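Local coordinates for protein transcription regulator (Lactobacillus plantarum WCFS1, PDB 3CLK) that probably regulates transcription by binding DNA as a dimer and, as in LacI-type repressors, sensing a small effector in its periplasmic-binding-protein-like portion, at residues Y114-L119 with S216-D221; I128-I133 with A145-A150. One frame throughout, in Å; residues are numbered along the deposited sequence.

Contact 1 (Y114-L119 with S216-D221)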
# COMPACT_ATOMS: atom_id res chain seq x y z
N TYR B 114 -23.62 1.10 -8.79
CA TYR B 114 -24.64 1.96 -9.37
C TYR B 114 -24.06 3.33 -9.75
O TYR B 114 -24.24 3.78 -10.87
CB TYR B 114 -25.78 2.14 -8.37
CG TYR B 114 -26.99 2.88 -8.91
CD1 TYR B 114 -27.82 2.30 -9.88
CD2 TYR B 114 -27.34 4.13 -8.41
CE1 TYR B 114 -28.97 2.95 -10.33
CE2 TYR B 114 -28.49 4.78 -8.85
CZ TYR B 114 -29.30 4.19 -9.80
OH TYR B 114 -30.44 4.85 -10.21
N GLN B 115 -23.37 3.97 -8.81
CA GLN B 115 -22.77 5.28 -9.08
C GLN B 115 -21.64 5.24 -10.11
O GLN B 115 -21.54 6.12 -10.96
CB GLN B 115 -22.26 5.89 -7.77
CG GLN B 115 -23.38 6.47 -6.92
CD GLN B 115 -22.86 7.28 -5.74
OE1 GLN B 115 -22.01 8.15 -5.90
NE2 GLN B 115 -23.38 6.99 -4.56
N ALA B 116 -20.80 4.22 -10.02
CA ALA B 116 -19.68 4.07 -10.96
C ALA B 116 -20.20 3.98 -12.39
O ALA B 116 -19.68 4.64 -13.31
CB ALA B 116 -18.87 2.81 -10.61
N THR B 117 -21.22 3.16 -12.57
CA THR B 117 -21.81 2.95 -13.88
C THR B 117 -22.55 4.17 -14.41
O THR B 117 -22.40 4.54 -15.57
CB THR B 117 -22.75 1.73 -13.85
OG1 THR B 117 -22.05 0.61 -13.29
CG2 THR B 117 -23.21 1.38 -15.25
N ASN B 118 -23.35 4.81 -13.56
CA ASN B 118 -24.09 6.00 -13.98
C ASN B 118 -23.14 7.13 -14.34
O ASN B 118 -23.46 7.96 -15.20
CB ASN B 118 -25.06 6.45 -12.88
CG ASN B 118 -26.37 5.70 -12.93
OD1 ASN B 118 -27.14 5.69 -11.96
ND2 ASN B 118 -26.64 5.06 -14.07
N LEU B 119 -21.98 7.18 -13.69
CA LEU B 119 -21.00 8.22 -13.98
C LEU B 119 -20.65 8.16 -15.47
O LEU B 119 -20.54 9.20 -16.14
CB LEU B 119 -19.75 8.03 -13.11
CG LEU B 119 -18.73 9.18 -13.07
CD1 LEU B 119 -17.80 8.99 -11.87
CD2 LEU B 119 -17.94 9.22 -14.37
N SER B 216 -12.84 5.19 -21.45
CA SER B 216 -12.96 5.82 -20.14
C SER B 216 -12.84 4.72 -19.09
O SER B 216 -13.31 3.60 -19.31
CB SER B 216 -14.31 6.51 -19.97
OG SER B 216 -14.37 7.75 -20.67
N ILE B 217 -12.21 5.04 -17.97
CA ILE B 217 -12.06 4.08 -16.88
C ILE B 217 -12.46 4.72 -15.56
O ILE B 217 -12.01 5.82 -15.26
CB ILE B 217 -10.59 3.59 -16.72
CG1 ILE B 217 -10.15 2.84 -17.98
CG2 ILE B 217 -10.48 2.70 -15.48
CD1 ILE B 217 -8.68 2.42 -17.96
N VAL B 218 -13.31 4.04 -14.79
CA VAL B 218 -13.74 4.51 -13.48
C VAL B 218 -13.27 3.48 -12.45
O VAL B 218 -13.62 2.29 -12.53
CB VAL B 218 -15.28 4.63 -13.39
CG1 VAL B 218 -15.68 4.98 -11.97
CG2 VAL B 218 -15.78 5.72 -14.36
N SER B 219 -12.49 3.93 -11.48
CA SER B 219 -11.97 3.05 -10.45
C SER B 219 -12.82 3.07 -9.19
O SER B 219 -13.46 4.07 -8.87
CB SER B 219 -10.53 3.46 -10.12
OG SER B 219 -9.95 2.60 -9.16
N ILE B 220 -12.86 1.94 -8.48
CA ILE B 220 -13.60 1.87 -7.22
C ILE B 220 -12.55 1.83 -6.12
O ILE B 220 -11.59 1.06 -6.21
CB ILE B 220 -14.47 0.60 -7.13
CG1 ILE B 220 -15.63 0.69 -8.13
CG2 ILE B 220 -15.05 0.45 -5.72
CD1 ILE B 220 -16.38 -0.63 -8.27
N ASP B 221 -12.75 2.67 -5.11
CA ASP B 221 -11.90 2.82 -3.92
C ASP B 221 -11.36 4.24 -3.79
O ASP B 221 -11.62 4.91 -2.79
CB ASP B 221 -10.74 1.80 -3.89
CG ASP B 221 -11.20 0.40 -3.49
OD1 ASP B 221 -12.25 0.26 -2.83
OD2 ASP B 221 -10.50 -0.58 -3.84

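Contact 2 (I128-I133 with A145-A150)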
# COMPACT_ATOMS: atom_id res chain seq x y z
N ILE B 128 -20.65 -0.26 -21.65
CA ILE B 128 -19.88 -0.22 -20.42
C ILE B 128 -19.57 -1.59 -19.83
O ILE B 128 -20.48 -2.38 -19.58
CB ILE B 128 -20.68 0.59 -19.37
CG1 ILE B 128 -21.07 1.94 -19.97
CG2 ILE B 128 -19.87 0.74 -18.09
CD1 ILE B 128 -21.91 2.81 -19.03
N GLY B 129 -18.28 -1.87 -19.62
CA GLY B 129 -17.88 -3.14 -19.05
C GLY B 129 -17.47 -2.98 -17.60
O GLY B 129 -17.29 -1.85 -17.13
N ILE B 130 -17.33 -4.10 -16.89
CA ILE B 130 -16.92 -4.09 -15.49
C ILE B 130 -15.96 -5.25 -15.29
O ILE B 130 -16.25 -6.39 -15.69
CB ILE B 130 -18.14 -4.20 -14.54
CG1 ILE B 130 -17.68 -4.05 -13.09
CG2 ILE B 130 -18.89 -5.52 -14.77
CD1 ILE B 130 -18.79 -3.65 -12.15
N ALA B 131 -14.81 -4.97 -14.68
CA ALA B 131 -13.80 -6.00 -14.53
C ALA B 131 -13.12 -6.16 -13.18
O ALA B 131 -12.96 -5.20 -12.43
CB ALA B 131 -12.73 -5.80 -15.59
N GLY B 132 -12.70 -7.40 -12.92
CA GLY B 132 -11.98 -7.74 -11.71
C GLY B 132 -12.76 -8.12 -10.46
O GLY B 132 -12.15 -8.50 -9.46
N ILE B 133 -14.08 -8.04 -10.51
CA ILE B 133 -14.87 -8.35 -9.32
C ILE B 133 -15.02 -9.84 -9.01
O ILE B 133 -15.26 -10.64 -9.90
CB ILE B 133 -16.29 -7.74 -9.41
CG1 ILE B 133 -16.18 -6.21 -9.45
CG2 ILE B 133 -17.13 -8.18 -8.23
CD1 ILE B 133 -17.51 -5.50 -9.49
N ALA B 145 -24.64 -6.10 -8.91
CA ALA B 145 -26.08 -5.86 -9.00
C ALA B 145 -26.32 -4.38 -9.26
O ALA B 145 -27.23 -4.02 -10.01
CB ALA B 145 -26.77 -6.30 -7.70
N GLY B 146 -25.52 -3.52 -8.63
CA GLY B 146 -25.64 -2.09 -8.82
C GLY B 146 -25.34 -1.71 -10.26
O GLY B 146 -25.99 -0.83 -10.83
N TYR B 147 -24.35 -2.38 -10.84
CA TYR B 147 -23.94 -2.17 -12.23
C TYR B 147 -25.08 -2.55 -13.17
O TYR B 147 -25.40 -1.80 -14.11
CB TYR B 147 -22.70 -3.02 -12.53
CG TYR B 147 -22.43 -3.32 -14.00
CD1 TYR B 147 -21.80 -2.38 -14.83
CD2 TYR B 147 -22.74 -4.57 -14.54
CE1 TYR B 147 -21.50 -2.70 -16.17
CE2 TYR B 147 -22.45 -4.88 -15.85
CZ TYR B 147 -21.82 -3.95 -16.67
OH TYR B 147 -21.52 -4.31 -17.96
N LYS B 148 -25.69 -3.71 -12.92
CA LYS B 148 -26.79 -4.20 -13.76
C LYS B 148 -28.05 -3.34 -13.63
O LYS B 148 -28.82 -3.23 -14.57
CB LYS B 148 -27.12 -5.66 -13.43
CG LYS B 148 -26.06 -6.65 -13.89
CD LYS B 148 -26.45 -8.09 -13.58
CE LYS B 148 -25.32 -9.03 -13.97
NZ LYS B 148 -25.66 -10.47 -13.74
N LYS B 149 -28.24 -2.76 -12.45
CA LYS B 149 -29.39 -1.90 -12.22
C LYS B 149 -29.21 -0.62 -13.04
O LYS B 149 -30.14 -0.17 -13.72
CB LYS B 149 -29.51 -1.55 -10.73
CG LYS B 149 -30.67 -0.60 -10.41
CD LYS B 149 -30.94 -0.51 -8.91
CE LYS B 149 -29.78 0.11 -8.14
NZ LYS B 149 -30.09 0.26 -6.68
N ALA B 150 -28.02 -0.03 -12.96
CA ALA B 150 -27.72 1.19 -13.70
C ALA B 150 -27.96 0.97 -15.18
O ALA B 150 -28.53 1.83 -15.86
CB ALA B 150 -26.27 1.61 -13.46

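Contact 1 (Y114-L119 with S216-D221)
V218 sits under A116 and L119, joining helix 109-121 to strand 216-219 in one of the two alpha/beta lobes of the periplasmic-binding-protein-like fold. The helix lies over one face of the mixed sheet, and V218 is the strand residue whose side chain rises to meet it. The tight part is the fork of V218. V218 CG1, anti to its own backbone N (chi1 174°), reaches A116 CB at 4.1 Å, and the small alanine lets the helix backbone come near enough to the sheet that the CA atoms of A116 and V218 are 6.5 Å apart. The other branch, CG2, meets L119 CD2 at 4.1 Å, one helical turn further on, with the two side chains running obliquely across each other. The same CG2 also lies 4.2 Å from A116 O, against the helix backbone itself. The contact is wholly apolar, with no hydrogen bond between the segments; I190 and I236, from the strands flanking 216-219, close in round A116.

Further round the helix the character changes. Y114 and Q115 are partly exposed and find polar partners: Y114 OH bonds to E153, Q115 NE2 to D111, and the Y114 ring takes a cation-pi contact from K149. On the Y114 ring, N118 OD1 stands 3.4 Å above one face, offset toward the rim. Back at the sheet, the packing thins along the chain toward I220, whose CG1 comes no closer than 4.6 Å to A116 CB.

Contact 2 (I128-I133 with A145-A150)
Y147 lays its ring against I130 and reaches past it to I128, tying the helix to the first strand of the beta-alpha-beta unit 128-131, 138-153, 163-164. Segments 128-131 and 145-150 run almost exactly antiparallel, 178° between their directions, as the return leg of such a crossover should. Their axes approach to 10.3 Å.

Of all the residues here, Y147 has the most surface covered, and I130 comes next. With CG anti to the backbone N (chi1 159°), the tyrosine ring drops from the helix toward the sheet. I130 CG2 sits nearly over the middle of one ring face, 3.8 Å from the Y147 ring centroid, a CH-pi contact. The CG1 branch of I130 runs back toward the root of the tyrosine, and its CD1 ends 4.0 Å from Y147 CB. So the isoleucine follows the ring along much of its length rather than touching it at one point. T117 of helix 109-121 and I163 of the next strand add to the packing round Y147.

I128 holds the far end. Its CG2 is 4.3 Å from Y147 CE1, a looser apolar touch, while its carbonyl oxygen lies at the ring edge and accepts a hydrogen bond from the phenol hydroxyl. A phenylalanine here could still lie against I130, but I128 O would probably be left without its mate in a buried setting. The C=O...OH angle of that bond is 149°, with the donor tilted somewhat from the carbonyl plane. Y147 OH stands 2.7 Å from I128 O.

Overall arrangement
Both contacts are buried and pin consecutive helices to the same mixed sheet, with contact 2 nested inside the long loop that contact 1 closes. They differ in chemistry. Contact 1 sets helix 109-121 on the inner strand 216-219 through aliphatic side chains, with no hydrogen bond, whereas contact 2 spans a wider gap with an aromatic ring and adds a hydrogen bond to the strand backbone. The two meet where the helices lie side by side: T117 OG1 comes within 3.4 Å of Y147 CD1, and T117 CB packs on A150 CB. Toward the surface, this helix pair changes to polar partners, with K149 in a salt bridge to E110.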